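Local coordinates for protein quinoline 2-oxidoreductase small subunit (Pseudomonas putida, PDB 1T3Q) that carries two [2Fe-2S] clusters that probably pass electrons from the molybdenum centre to FAD in a quinoline-oxidising molybdenum hydroxylase, at residues 40-44 against 81-85; 52-57 against 138-142; 95-99 against 114-119. All blocks are in the same frame, centred on the assembly; numbering follows the deposited sequence.

Interaction 1 of 3, residues 40-44 against 81-85; sequences GLTGT and ETVEG
Leu41 meets Glu84 obliquely, its CB 3.4 Å from Glu84 OE2 and its CD2 also against the carboxylate end of the same glutamate, while CD1 lies 4.1 Å from Thr82 OG1. Leucine suits the place because an apolar side chain packs there without competing for the carboxylate oxygens. The carbonyl of Leu41 accepts from a water at 2.7 Å, and this water also donates to Glu84 OE1 and accepts from Thr44 OG1. Next along the chain, Thr42 packs on Asp36 of the large subunit. Gly43 makes the direct polar bond: its N donates to Glu84 OE2 over 2.7 Å, with an N-H...O angle of 143° and the donor 35° out of the carboxylate plane. Glu84 folds back to this amide through a bend at its second torsion (chi2 93°), and its other oxygen, OE1, takes the hydroxyl proton of Thr82 OG1 at 2.8 Å, so both oxygens are engaged and the group's rotation is restrained. Both segments belong to the plant-type ferredoxin fold of the N-terminal cluster domain, 40-44 following helix 31-39 and 81-85 leaving the central strand 79-81 of its mixed sheet. Glycine suits position 43, since a CB would probably clash with Val83 CG1, which lies 3.7 Å from Gly43 CA, and with Glu84 OE2. Thr44 closes the segment with its OG1 facing the methyl CG2 of Thr82, the two side chains crossing at about a right angle. The same OG1 accepts from a second water, which takes the N-H of Val83 at 2.9 Å. A threonine thus serves two waters with its hydroxyl. Val83 touches Leu27 of the large subunit.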
loop_
_atom_site.group_PDB
_atom_site.type_symbol
_atom_site.label_atom_id
_atom_site.label_comp_id
_atom_site.label_asym_id
_atom_site.label_seq_id
_atom_site.Cartn_x
_atom_site.Cartn_y
_atom_site.Cartn_z
ATOM N N GLY A 40 -10.092 -3.649 -14.654
ATOM C CA GLY A 40 -9.770 -3.614 -13.238
ATOM C C GLY A 40 -10.504 -4.621 -12.369
ATOM O O GLY A 40 -10.651 -4.411 -11.173
ATOM N N LEU A 41 -10.973 -5.708 -12.967
ATOM C CA LEU A 41 -11.674 -6.746 -12.229
ATOM C C LEU A 41 -10.739 -7.946 -12.161
ATOM O O LEU A 41 -10.758 -8.820 -13.033
ATOM C CB LEU A 41 -12.974 -7.107 -12.953
ATOM C CG LEU A 41 -13.986 -5.960 -13.060
ATOM C CD1 LEU A 41 -15.139 -6.367 -13.970
ATOM C CD2 LEU A 41 -14.496 -5.604 -11.663
ATOM N N THR A 42 -9.915 -7.984 -11.120
ATOM C CA THR A 42 -8.941 -9.056 -10.965
ATOM C C THR A 42 -9.469 -10.364 -10.388
ATOM O O THR A 42 -8.690 -11.275 -10.104
ATOM C CB THR A 42 -7.725 -8.580 -10.119
ATOM O OG1 THR A 42 -8.176 -8.081 -8.854
ATOM C CG2 THR A 42 -6.977 -7.470 -10.848
ATOM N N GLY A 43 -10.785 -10.474 -10.227
ATOM C CA GLY A 43 -11.344 -11.707 -9.702
ATOM C C GLY A 43 -11.094 -12.883 -10.632
ATOM O O GLY A 43 -10.938 -14.020 -10.188
ATOM N N THR A 44 -11.064 -12.611 -11.933
ATOM C CA THR A 44 -10.810 -13.646 -12.934
ATOM C C THR A 44 -9.311 -13.947 -12.874
ATOM O O THR A 44 -8.488 -13.042 -13.018
ATOM C CB THR A 44 -11.202 -13.146 -14.353
ATOM O OG1 THR A 44 -12.610 -12.856 -14.378
ATOM C CG2 THR A 44 -10.897 -14.203 -15.404
ATOM N N GLU A 81 -20.248 -11.909 -17.105
ATOM C CA GLU A 81 -20.440 -12.032 -15.668
ATOM C C GLU A 81 -19.170 -12.582 -15.033
ATOM O O GLU A 81 -18.765 -13.705 -15.330
ATOM C CB GLU A 81 -21.593 -12.986 -15.357
ATOM C CG GLU A 81 -22.973 -12.439 -15.642
ATOM C CD GLU A 81 -24.037 -13.497 -15.444
ATOM O OE1 GLU A 81 -24.263 -14.297 -16.377
ATOM O OE2 GLU A 81 -24.633 -13.541 -14.348
ATOM N N THR A 82 -18.538 -11.791 -14.170
ATOM C CA THR A 82 -17.332 -12.244 -13.482
ATOM C C THR A 82 -17.713 -12.524 -12.028
ATOM O O THR A 82 -18.823 -12.191 -11.589
ATOM C CB THR A 82 -16.208 -11.190 -13.523
ATOM O OG1 THR A 82 -16.607 -10.025 -12.791
ATOM C CG2 THR A 82 -15.897 -10.799 -14.966
ATOM N N VAL A 83 -16.802 -13.136 -11.280
ATOM C CA VAL A 83 -17.078 -13.468 -9.890
ATOM C C VAL A 83 -17.479 -12.253 -9.051
ATOM O O VAL A 83 -18.263 -12.381 -8.109
ATOM C CB VAL A 83 -15.858 -14.168 -9.239
ATOM C CG1 VAL A 83 -14.684 -13.212 -9.169
ATOM C CG2 VAL A 83 -16.227 -14.673 -7.853
ATOM N N GLU A 84 -16.960 -11.077 -9.397
ATOM C CA GLU A 84 -17.282 -9.864 -8.645
ATOM C C GLU A 84 -18.777 -9.547 -8.646
ATOM O O GLU A 84 -19.275 -8.863 -7.746
ATOM C CB GLU A 84 -16.532 -8.650 -9.205
ATOM C CG GLU A 84 -15.044 -8.627 -8.908
ATOM C CD GLU A 84 -14.203 -9.262 -10.000
ATOM O OE1 GLU A 84 -14.731 -10.088 -10.776
ATOM O OE2 GLU A 84 -12.999 -8.938 -10.066
ATOM N N GLY A 85 -19.485 -10.034 -9.660
ATOM C CA GLY A 85 -20.905 -9.750 -9.759
ATOM C C GLY A 85 -21.819 -10.681 -8.991
ATOM O O GLY A 85 -23.021 -10.428 -8.904
HETATM O O HOH W 1 -12.895 -10.446 -13.069
HETATM O O HOH W 2 -14.499 -14.296 -12.617
#

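Interaction 2 of 3, residues 52-57 against 138-142; sequences VCGSCT and SGNLC. With FES (Fe2/s2 (inorganic) cluster), chain H; FES (Fe2/s2 (inorganic) cluster), chain G.
Cys53 and Leu141 join the two irregular segments through one nearly straight backbone bond, Leu141 N to Cys53 O at 2.9 Å and 177°, with Asn140 CA adding a CA-H...O contact to the same oxygen. Beside this bond, Leu141 CD1 lies 3.6 Å from Cys53 CA and close to Cys53 CB, and the same methyl approaches Val52 CG1 at 4.2 Å. Leucine suits the spot because it is apolar and long enough for its CD1 to reach both residues; Ile713 of the large subunit also packs on Leu141. Gly54 has positive phi and would set any CB against Gly139 O, two reasons for glycine. Segment 52-57 carries the last part of the cluster-binding loop of a plant-type [2Fe-2S] ferredoxin domain, whereas 138-142 belongs to the helical domain that holds the second cluster, as in the xanthine oxidase family. Cys53 SG binds one iron of the first cluster at 2.3 Å and Cys56 SG the other; Cys48 and Cys68 complete the set. Cys53 SG also accepts the N-H of Ser55 in a fairly straight bond (3.4 Å, 167°), which would help to hold the sulfur, already bound to iron, in place. On the other segment, Cys142 SG stands anti to its backbone N (chi1 177°) and binds an iron of the second cluster beside Cys110. Gly54 O is gripped twice: Thr57 N closes a type I turn onto it, and Thr57 OG1 adds a second bond, at 2.6 Å, from the same face of its plane. Asn140 ND2 lies 3.3 Å from Gly54 O at a poor angle, while its OD1 is engaged by Thr117 OG1 of helix 111-124. Val52 borders the FAD as well.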
loop_
_atom_site.group_PDB
_atom_site.type_symbol
_atom_site.label_atom_id
_atom_site.label_comp_id
_atom_site.label_asym_id
_atom_site.label_seq_id
_atom_site.Cartn_x
_atom_site.Cartn_y
_atom_site.Cartn_z
ATOM N N VAL A 52 -6.905 -25.129 -20.356
ATOM C CA VAL A 52 -6.983 -26.346 -19.558
ATOM C C VAL A 52 -7.418 -26.232 -18.092
ATOM O O VAL A 52 -8.292 -26.981 -17.649
ATOM C CB VAL A 52 -5.625 -27.109 -19.577
ATOM C CG1 VAL A 52 -5.737 -28.394 -18.758
ATOM C CG2 VAL A 52 -5.215 -27.431 -21.015
ATOM N N CYS A 53 -6.831 -25.306 -17.340
ATOM C CA CYS A 53 -7.141 -25.219 -15.915
ATOM C C CYS A 53 -8.523 -24.720 -15.524
ATOM O O CYS A 53 -9.047 -25.117 -14.483
ATOM C CB CYS A 53 -6.077 -24.400 -15.189
ATOM S SG CYS A 53 -6.168 -22.648 -15.422
ATOM N N GLY A 54 -9.106 -23.852 -16.343
ATOM C CA GLY A 54 -10.437 -23.346 -16.045
ATOM C C GLY A 54 -10.502 -22.210 -15.044
ATOM O O GLY A 54 -11.589 -21.730 -14.726
ATOM N N SER A 55 -9.353 -21.752 -14.552
ATOM C CA SER A 55 -9.336 -20.671 -13.568
ATOM C C SER A 55 -9.877 -19.336 -14.079
ATOM O O SER A 55 -10.283 -18.492 -13.282
ATOM C CB SER A 55 -7.913 -20.445 -13.041
ATOM O OG SER A 55 -7.119 -19.799 -14.019
ATOM N N CYS A 56 -9.865 -19.146 -15.398
ATOM C CA CYS A 56 -10.328 -17.906 -16.024
ATOM C C CYS A 56 -11.754 -18.039 -16.535
ATOM O O CYS A 56 -12.233 -17.176 -17.270
ATOM C CB CYS A 56 -9.455 -17.563 -17.232
ATOM S SG CYS A 56 -9.713 -18.742 -18.579
ATOM N N THR A 57 -12.423 -19.120 -16.162
ATOM C CA THR A 57 -13.786 -19.349 -16.624
ATOM C C THR A 57 -14.757 -18.275 -16.155
ATOM O O THR A 57 -14.832 -17.968 -14.964
ATOM C CB THR A 57 -14.294 -20.734 -16.161
ATOM O OG1 THR A 57 -13.402 -21.751 -16.639
ATOM C CG2 THR A 57 -15.700 -21.009 -16.718
ATOM N N SER A 138 -15.272 -31.398 -14.203
ATOM C CA SER A 138 -13.998 -32.019 -14.577
ATOM C C SER A 138 -13.070 -31.120 -15.389
ATOM O O SER A 138 -11.907 -31.464 -15.611
ATOM C CB SER A 138 -14.236 -33.333 -15.338
ATOM O OG SER A 138 -14.790 -33.115 -16.621
ATOM N N GLY A 139 -13.583 -29.976 -15.829
ATOM C CA GLY A 139 -12.781 -29.043 -16.597
ATOM C C GLY A 139 -12.225 -27.910 -15.749
ATOM O O GLY A 139 -11.641 -26.960 -16.274
ATOM N N ASN A 140 -12.417 -27.996 -14.435
ATOM C CA ASN A 140 -11.908 -26.979 -13.518
ATOM C C ASN A 140 -10.923 -27.642 -12.560
ATOM O O ASN A 140 -11.296 -28.512 -11.772
ATOM C CB ASN A 140 -13.047 -26.332 -12.725
ATOM C CG ASN A 140 -13.878 -25.378 -13.567
ATOM O OD1 ASN A 140 -14.786 -25.793 -14.289
ATOM N ND2 ASN A 140 -13.562 -24.092 -13.482
ATOM N N LEU A 141 -9.664 -27.228 -12.632
ATOM C CA LEU A 141 -8.634 -27.813 -11.787
ATOM C C LEU A 141 -8.428 -27.113 -10.454
ATOM O O LEU A 141 -8.440 -25.884 -10.366
ATOM C CB LEU A 141 -7.303 -27.849 -12.546
ATOM C CG LEU A 141 -7.360 -28.532 -13.916
ATOM C CD1 LEU A 141 -6.002 -28.430 -14.607
ATOM C CD2 LEU A 141 -7.775 -29.975 -13.750
ATOM N N CYS A 142 -8.242 -27.919 -9.413
ATOM C CA CYS A 142 -7.983 -27.420 -8.070
ATOM C C CYS A 142 -6.832 -28.270 -7.542
ATOM O O CYS A 142 -6.881 -29.496 -7.605
ATOM C CB CYS A 142 -9.202 -27.596 -7.166
ATOM S SG CYS A 142 -8.912 -27.065 -5.464
HETATM FE FE1 FES H . -6.263 -21.795 -17.595
HETATM FE FE2 FES H . -7.780 -20.006 -18.978
HETATM S S1 FES H . -8.157 -22.112 -18.877
HETATM S S2 FES H . -5.976 -19.585 -17.624
HETATM FE FE1 FES G . -6.280 -23.701 -4.306
HETATM FE FE2 FES G . -8.428 -24.695 -5.622
HETATM S S1 FES G . -8.489 -23.760 -3.645
HETATM S S2 FES G . -6.349 -24.456 -6.365
HETATM O O HOH W 3 -8.789 -23.723 -11.873
#

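Interaction 3 of 3, residues 95-99 against 114-119; sequences LQDSF and MLATAR
Leu115 CD2 stands over the centre of the Phe99 ring, 3.9 Å from the centroid and 11° off the normal, a CH-pi contact made almost straight down onto the face. Met114 comes to the same ring at its edge, CB 4.0 Å from Phe99 CE2, and the two side chains cross at about a right angle. The flat phenylalanine thus offers a face to one residue and a rim to its neighbour. Leu95 and Leu115 run alongside each other, pointing opposite ways, with Leu95 CG 3.7 Å from Leu115 CD2, so that this methyl sits in the corner made by Leu95 and the ring. With its CG anti to the backbone N (chi1 -178°), Leu95 also brings CD2 to Ala118 CB and Arg119 CG; the small alanine allows the close approach. A serine at Phe99 would probably leave Leu115 CD2 without its ring face and open a gap beside Met114. The axes of the two helical segments lie 11.5 Å apart at 124°. Helix 148-154 packs on Phe99, Met114 and Ala118, extending this helical core, while on another side Ala116, Thr117 and Arg119 meet strand 57-60 of the ferredoxin sheet.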
loop_
_atom_site.group_PDB
_atom_site.type_symbol
_atom_site.label_atom_id
_atom_site.label_comp_id
_atom_site.label_asym_id
_atom_site.label_seq_id
_atom_site.Cartn_x
_atom_site.Cartn_y
_atom_site.Cartn_z
ATOM N N LEU A 95 -24.712 -20.018 -3.137
ATOM C CA LEU A 95 -23.605 -20.826 -3.649
ATOM C C LEU A 95 -22.296 -20.505 -2.933
ATOM O O LEU A 95 -21.598 -21.411 -2.482
ATOM C CB LEU A 95 -23.435 -20.606 -5.156
ATOM C CG LEU A 95 -22.336 -21.435 -5.833
ATOM C CD1 LEU A 95 -22.565 -22.918 -5.569
ATOM C CD2 LEU A 95 -22.328 -21.145 -7.333
ATOM N N GLN A 96 -21.971 -19.219 -2.832
ATOM C CA GLN A 96 -20.745 -18.780 -2.166
ATOM C C GLN A 96 -20.741 -19.208 -0.707
ATOM O O GLN A 96 -19.758 -19.760 -0.210
ATOM C CB GLN A 96 -20.605 -17.258 -2.248
ATOM C CG GLN A 96 -20.449 -16.727 -3.662
ATOM C CD GLN A 96 -20.539 -15.218 -3.718
ATOM O OE1 GLN A 96 -21.535 -14.632 -3.287
ATOM N NE2 GLN A 96 -19.501 -14.575 -4.251
ATOM N N ASP A 97 -21.848 -18.952 -0.020
ATOM C CA ASP A 97 -21.953 -19.323 1.382
ATOM C C ASP A 97 -21.774 -20.822 1.561
ATOM O O ASP A 97 -21.177 -21.272 2.545
ATOM C CB ASP A 97 -23.302 -18.882 1.953
ATOM C CG ASP A 97 -23.496 -19.332 3.383
ATOM O OD1 ASP A 97 -24.206 -20.337 3.604
ATOM O OD2 ASP A 97 -22.925 -18.687 4.282
ATOM N N SER A 98 -22.282 -21.598 0.607
ATOM C CA SER A 98 -22.153 -23.044 0.670
ATOM C C SER A 98 -20.682 -23.449 0.536
ATOM O O SER A 98 -20.206 -24.333 1.252
ATOM C CB SER A 98 -22.971 -23.698 -0.435
ATOM O OG SER A 98 -22.963 -25.102 -0.283
ATOM N N PHE A 99 -19.969 -22.816 -0.389
ATOM C CA PHE A 99 -18.544 -23.113 -0.572
ATOM C C PHE A 99 -17.821 -22.916 0.764
ATOM O O PHE A 99 -16.969 -23.720 1.152
ATOM C CB PHE A 99 -17.929 -22.172 -1.623
ATOM C CG PHE A 99 -17.860 -22.760 -3.003
ATOM C CD1 PHE A 99 -19.012 -23.215 -3.647
ATOM C CD2 PHE A 99 -16.640 -22.858 -3.667
ATOM C CE1 PHE A 99 -18.949 -23.758 -4.926
ATOM C CE2 PHE A 99 -16.566 -23.402 -4.953
ATOM C CZ PHE A 99 -17.721 -23.852 -5.584
ATOM N N MET A 114 -14.483 -22.073 -10.563
ATOM C CA MET A 114 -15.362 -23.102 -10.019
ATOM C C MET A 114 -16.795 -22.582 -9.956
ATOM O O MET A 114 -17.727 -23.260 -10.378
ATOM C CB MET A 114 -14.922 -23.494 -8.603
ATOM C CG MET A 114 -13.657 -24.328 -8.531
ATOM S SD MET A 114 -13.884 -25.941 -9.269
ATOM C CE MET A 114 -12.141 -26.503 -9.345
ATOM N N LEU A 115 -16.956 -21.374 -9.426
ATOM C CA LEU A 115 -18.273 -20.758 -9.288
ATOM C C LEU A 115 -18.986 -20.559 -10.625
ATOM O O LEU A 115 -20.201 -20.778 -10.729
ATOM C CB LEU A 115 -18.149 -19.418 -8.552
ATOM C CG LEU A 115 -17.743 -19.509 -7.074
ATOM C CD1 LEU A 115 -17.375 -18.133 -6.546
ATOM C CD2 LEU A 115 -18.884 -20.109 -6.263
ATOM N N ALA A 116 -18.234 -20.150 -11.645
ATOM C CA ALA A 116 -18.803 -19.932 -12.971
ATOM C C ALA A 116 -19.395 -21.238 -13.501
ATOM O O ALA A 116 -20.557 -21.288 -13.918
ATOM C CB ALA A 116 -17.721 -19.404 -13.932
ATOM N N THR A 117 -18.606 -22.304 -13.470
ATOM C CA THR A 117 -19.084 -23.588 -13.959
ATOM C C THR A 117 -20.248 -24.091 -13.103
ATOM O O THR A 117 -21.243 -24.589 -13.633
ATOM C CB THR A 117 -17.957 -24.644 -13.971
ATOM O OG1 THR A 117 -16.893 -24.192 -14.819
ATOM C CG2 THR A 117 -18.477 -25.974 -14.510
ATOM N N ALA A 118 -20.136 -23.944 -11.786
ATOM C CA ALA A 118 -21.199 -24.403 -10.894
ATOM C C ALA A 118 -22.518 -23.682 -11.182
ATOM O O ALA A 118 -23.583 -24.309 -11.203
ATOM C CB ALA A 118 -20.797 -24.200 -9.445
ATOM N N ARG A 119 -22.454 -22.373 -11.407
ATOM C CA ARG A 119 -23.667 -21.611 -11.696
ATOM C C ARG A 119 -24.337 -22.165 -12.944
ATOM O O ARG A 119 -25.554 -22.350 -12.981
ATOM C CB ARG A 119 -23.350 -20.129 -11.908
ATOM C CG ARG A 119 -22.906 -19.377 -10.671
ATOM C CD ARG A 119 -22.891 -17.884 -10.961
ATOM N NE ARG A 119 -24.240 -17.393 -11.230
ATOM C CZ ARG A 119 -24.522 -16.282 -11.904
ATOM N NH1 ARG A 119 -25.784 -15.927 -12.088
ATOM N NH2 ARG A 119 -23.547 -15.534 -12.405
#

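From the N terminus, interaction 1 opens after helix 31-39 and closes just beyond strand 79-81, enclosing all four cysteines of the first cluster and the hairpin 57-66. Interaction 2 opens within that loop, so the two cross; it closes only at 138-142, joining the ferredoxin domain to the helical domain. Interaction 3 is nested inside interaction 2 and follows interaction 1 in series, pairing helices 94-101 and 111-124. Neighbouring contacts touch: Thr44 packs on Cys56 between interactions 1 and 2, a Glu81-Arg119 salt bridge links 1 to 3, and Met114 CE of interaction 3 lies against Asn140 and Cys142 of interaction 2.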